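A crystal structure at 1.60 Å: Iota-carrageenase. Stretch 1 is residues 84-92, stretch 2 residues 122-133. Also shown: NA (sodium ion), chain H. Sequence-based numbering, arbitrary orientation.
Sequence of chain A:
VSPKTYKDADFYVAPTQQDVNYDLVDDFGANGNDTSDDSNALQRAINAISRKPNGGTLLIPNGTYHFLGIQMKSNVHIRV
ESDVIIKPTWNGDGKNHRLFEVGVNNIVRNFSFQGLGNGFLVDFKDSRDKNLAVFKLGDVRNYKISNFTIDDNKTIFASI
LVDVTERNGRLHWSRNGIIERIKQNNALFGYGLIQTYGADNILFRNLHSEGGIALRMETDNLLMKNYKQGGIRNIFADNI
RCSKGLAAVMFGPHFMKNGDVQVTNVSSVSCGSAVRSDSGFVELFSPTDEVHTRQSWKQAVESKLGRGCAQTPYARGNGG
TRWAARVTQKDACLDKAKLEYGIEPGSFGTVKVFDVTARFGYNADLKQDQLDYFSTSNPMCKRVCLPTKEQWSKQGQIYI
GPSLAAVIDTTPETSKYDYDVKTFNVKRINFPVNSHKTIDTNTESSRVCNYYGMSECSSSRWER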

# COMPACT_ATOMS: atom_id res chain seq x y z
N VAL A 84 -13.57 0.75 -19.83
CA VAL A 84 -12.23 0.35 -20.22
C VAL A 84 -11.67 -0.74 -19.32
O VAL A 84 -11.92 -0.76 -18.12
CB VAL A 84 -11.26 1.55 -20.18
CG1 VAL A 84 -9.80 1.07 -20.29
CG2 VAL A 84 -11.57 2.50 -21.33
N ILE A 85 -10.93 -1.66 -19.93
CA ILE A 85 -10.28 -2.72 -19.19
C ILE A 85 -8.82 -2.64 -19.61
O ILE A 85 -8.50 -2.65 -20.80
CB ILE A 85 -10.82 -4.11 -19.57
CG1 ILE A 85 -12.30 -4.22 -19.17
CG2 ILE A 85 -10.00 -5.19 -18.87
CD1 ILE A 85 -12.96 -5.51 -19.62
N ILE A 86 -7.95 -2.50 -18.62
CA ILE A 86 -6.52 -2.42 -18.89
C ILE A 86 -5.85 -3.65 -18.31
O ILE A 86 -6.04 -3.99 -17.14
CB ILE A 86 -5.90 -1.15 -18.26
CG1 ILE A 86 -6.36 0.08 -19.04
CG2 ILE A 86 -4.39 -1.25 -18.26
CD1 ILE A 86 -5.94 1.41 -18.42
N LYS A 87 -5.08 -4.33 -19.15
CA LYS A 87 -4.38 -5.54 -18.73
C LYS A 87 -2.89 -5.37 -19.00
O LYS A 87 -2.49 -4.63 -19.89
CB LYS A 87 -4.90 -6.75 -19.52
CG LYS A 87 -6.37 -7.06 -19.31
CD LYS A 87 -6.77 -8.28 -20.12
CE LYS A 87 -8.19 -8.70 -19.81
NZ LYS A 87 -8.53 -9.98 -20.50
N PRO A 88 -2.05 -6.06 -18.22
CA PRO A 88 -0.61 -5.94 -18.42
C PRO A 88 -0.13 -6.77 -19.62
O PRO A 88 -0.50 -7.94 -19.76
CB PRO A 88 -0.03 -6.45 -17.11
CG PRO A 88 -1.02 -7.50 -16.70
CD PRO A 88 -2.35 -6.84 -17.00
N THR A 89 0.66 -6.15 -20.48
CA THR A 89 1.19 -6.85 -21.64
C THR A 89 2.18 -7.88 -21.12
O THR A 89 2.95 -7.60 -20.20
CB THR A 89 1.93 -5.89 -22.57
OG1 THR A 89 1.05 -4.83 -22.96
CG2 THR A 89 2.41 -6.63 -23.82
N TRP A 90 2.16 -9.07 -21.70
CA TRP A 90 3.06 -10.13 -21.27
C TRP A 90 4.52 -9.82 -21.60
O TRP A 90 4.86 -9.43 -22.71
CB TRP A 90 2.66 -11.46 -21.92
CG TRP A 90 3.67 -12.55 -21.69
CD1 TRP A 90 4.36 -13.23 -22.65
CD2 TRP A 90 4.10 -13.08 -20.43
NE1 TRP A 90 5.20 -14.15 -22.06
CE2 TRP A 90 5.06 -14.08 -20.70
CE3 TRP A 90 3.77 -12.80 -19.09
CZ2 TRP A 90 5.69 -14.81 -19.68
CZ3 TRP A 90 4.39 -13.53 -18.08
CH2 TRP A 90 5.35 -14.52 -18.38
N ASN A 91 5.38 -10.00 -20.59
CA ASN A 91 6.81 -9.79 -20.74
C ASN A 91 7.45 -10.91 -19.92
O ASN A 91 7.32 -10.93 -18.70
CB ASN A 91 7.24 -8.43 -20.19
CG ASN A 91 8.68 -8.09 -20.54
OD1 ASN A 91 9.57 -8.94 -20.45
ND2 ASN A 91 8.91 -6.85 -20.94
N GLY A 92 8.13 -11.83 -20.59
CA GLY A 92 8.74 -12.94 -19.88
C GLY A 92 10.17 -12.76 -19.42
O GLY A 92 10.86 -13.74 -19.14
N VAL A 122 -8.63 -2.44 -14.01
CA VAL A 122 -7.26 -2.85 -14.29
C VAL A 122 -7.38 -4.32 -13.93
O VAL A 122 -7.67 -4.66 -12.78
CB VAL A 122 -6.23 -2.17 -13.39
CG1 VAL A 122 -4.88 -2.86 -13.54
CG2 VAL A 122 -6.11 -0.71 -13.75
N ASP A 123 -7.18 -5.20 -14.90
CA ASP A 123 -7.36 -6.64 -14.67
C ASP A 123 -6.07 -7.46 -14.74
O ASP A 123 -5.41 -7.51 -15.78
CB ASP A 123 -8.37 -7.15 -15.70
CG ASP A 123 -8.83 -8.57 -15.42
OD1 ASP A 123 -8.55 -9.10 -14.33
OD2 ASP A 123 -9.51 -9.14 -16.30
N PHE A 124 -5.73 -8.10 -13.62
CA PHE A 124 -4.54 -8.95 -13.54
C PHE A 124 -4.94 -10.42 -13.51
O PHE A 124 -4.07 -11.29 -13.47
CB PHE A 124 -3.73 -8.67 -12.27
CG PHE A 124 -3.03 -7.35 -12.24
CD1 PHE A 124 -2.93 -6.55 -13.38
CD2 PHE A 124 -2.42 -6.91 -11.07
CE1 PHE A 124 -2.24 -5.35 -13.34
CE2 PHE A 124 -1.72 -5.71 -11.02
CZ PHE A 124 -1.63 -4.92 -12.16
N LYS A 125 -6.24 -10.70 -13.50
CA LYS A 125 -6.73 -12.07 -13.41
C LYS A 125 -6.21 -13.07 -14.44
O LYS A 125 -6.02 -14.24 -14.11
CB LYS A 125 -8.26 -12.09 -13.41
CG LYS A 125 -8.88 -11.36 -12.23
CD LYS A 125 -10.36 -11.69 -12.05
CE LYS A 125 -11.18 -11.34 -13.29
NZ LYS A 125 -11.13 -9.89 -13.62
N ASP A 126 -5.98 -12.63 -15.67
CA ASP A 126 -5.50 -13.55 -16.71
C ASP A 126 -4.01 -13.41 -17.00
O ASP A 126 -3.50 -13.99 -17.97
CB ASP A 126 -6.29 -13.34 -18.00
CG ASP A 126 -7.79 -13.48 -17.80
OD1 ASP A 126 -8.23 -14.50 -17.24
OD2 ASP A 126 -8.53 -12.55 -18.20
N SER A 127 -3.30 -12.66 -16.17
CA SER A 127 -1.87 -12.46 -16.38
C SER A 127 -1.03 -13.60 -15.84
O SER A 127 -1.34 -14.17 -14.79
CB SER A 127 -1.41 -11.15 -15.72
OG SER A 127 -0.01 -10.99 -15.86
N ARG A 128 0.03 -13.93 -16.56
CA ARG A 128 0.94 -15.00 -16.15
C ARG A 128 2.09 -14.38 -15.37
O ARG A 128 2.97 -15.07 -14.85
CB ARG A 128 1.47 -15.74 -17.38
N ASP A 129 2.09 -13.05 -15.29
CA ASP A 129 3.12 -12.29 -14.60
C ASP A 129 2.70 -12.07 -13.14
O ASP A 129 1.64 -11.51 -12.88
CB ASP A 129 3.30 -10.93 -15.29
CG ASP A 129 4.59 -10.24 -14.91
OD1 ASP A 129 5.19 -10.58 -13.87
OD2 ASP A 129 5.00 -9.33 -15.66
N LYS A 130 3.53 -12.51 -12.20
CA LYS A 130 3.20 -12.33 -10.79
C LYS A 130 3.85 -11.09 -10.18
O LYS A 130 3.49 -10.66 -9.09
CB LYS A 130 3.61 -13.57 -9.98
CG LYS A 130 5.11 -13.72 -9.80
CD LYS A 130 5.43 -14.84 -8.83
CE LYS A 130 6.92 -14.91 -8.56
NZ LYS A 130 7.42 -13.63 -7.98
N ASN A 131 4.82 -10.52 -10.89
CA ASN A 131 5.53 -9.34 -10.41
C ASN A 131 4.96 -8.10 -11.08
O ASN A 131 5.57 -7.53 -11.98
CB ASN A 131 7.01 -9.46 -10.72
CG ASN A 131 7.60 -10.74 -10.16
OD1 ASN A 131 7.47 -11.02 -8.97
ND2 ASN A 131 8.25 -11.52 -11.02
N LEU A 132 3.79 -7.67 -10.61
CA LEU A 132 3.10 -6.53 -11.20
C LEU A 132 2.63 -5.45 -10.24
O LEU A 132 2.07 -5.74 -9.19
CB LEU A 132 1.88 -7.01 -11.97
CG LEU A 132 2.05 -7.86 -13.23
CD1 LEU A 132 0.71 -8.46 -13.62
CD2 LEU A 132 2.61 -7.00 -14.35
N ALA A 133 2.85 -4.20 -10.63
CA ALA A 133 2.38 -3.05 -9.87
C ALA A 133 1.67 -2.22 -10.93
O ALA A 133 2.01 -2.29 -12.11
CB ALA A 133 3.55 -2.27 -9.28
NA NA H . 1.07 -6.48 -7.31
O HOH W 1 1.08 -10.13 -18.26
O HOH W 2 3.63 -9.14 -17.97
O HOH W 3 -1.15 -5.51 -7.28

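The two stretches meet as parallel strands of one sheet, paired at I86 and V122, whose side chains lie on the same face. The pairing is short. D123 N donates to I86 O at 2.8 Å, nearly straight. V122 CA also makes a CA-H...O contact with I86 O at 3.3 Å. Beyond D123 the second stretch leaves the strand through a type I turn from F124 to S127, closed by S127 N to F124 O at 3.1 Å.

Charge pairing is looser. K87 extends fully, and K87 NZ forms a salt bridge with D126 OD2 at 3.4 Å, a weak hydrogen bond. D123 OD1 instead holds K125 NZ at 2.8 Å and also accepts from K125 N at 2.9 Å.

P88 is the apolar centre. P88 CD lies 3.7 Å from F124 CD1, and P88 CG lies 3.7 Å from L132 CD1. Further along, the W90 ring presents its edge to the backbone of D129, with W90 CZ3 3.6 Å from D129 N. D129 N donates to S127 OG at 3.0 Å.

Two waters bridge the stretches, joining polar groups that make no direct hydrogen bond to each other. Water 1 O links P88 O (3.1 Å) to S127 OG (2.8 Å). Water 2 O, with two hydrogens to give, donates to both T89 O (2.8 Å) and D129 OD2 (2.7 Å).

Separately, L132 O binds the sodium ion NA at 2.2 Å.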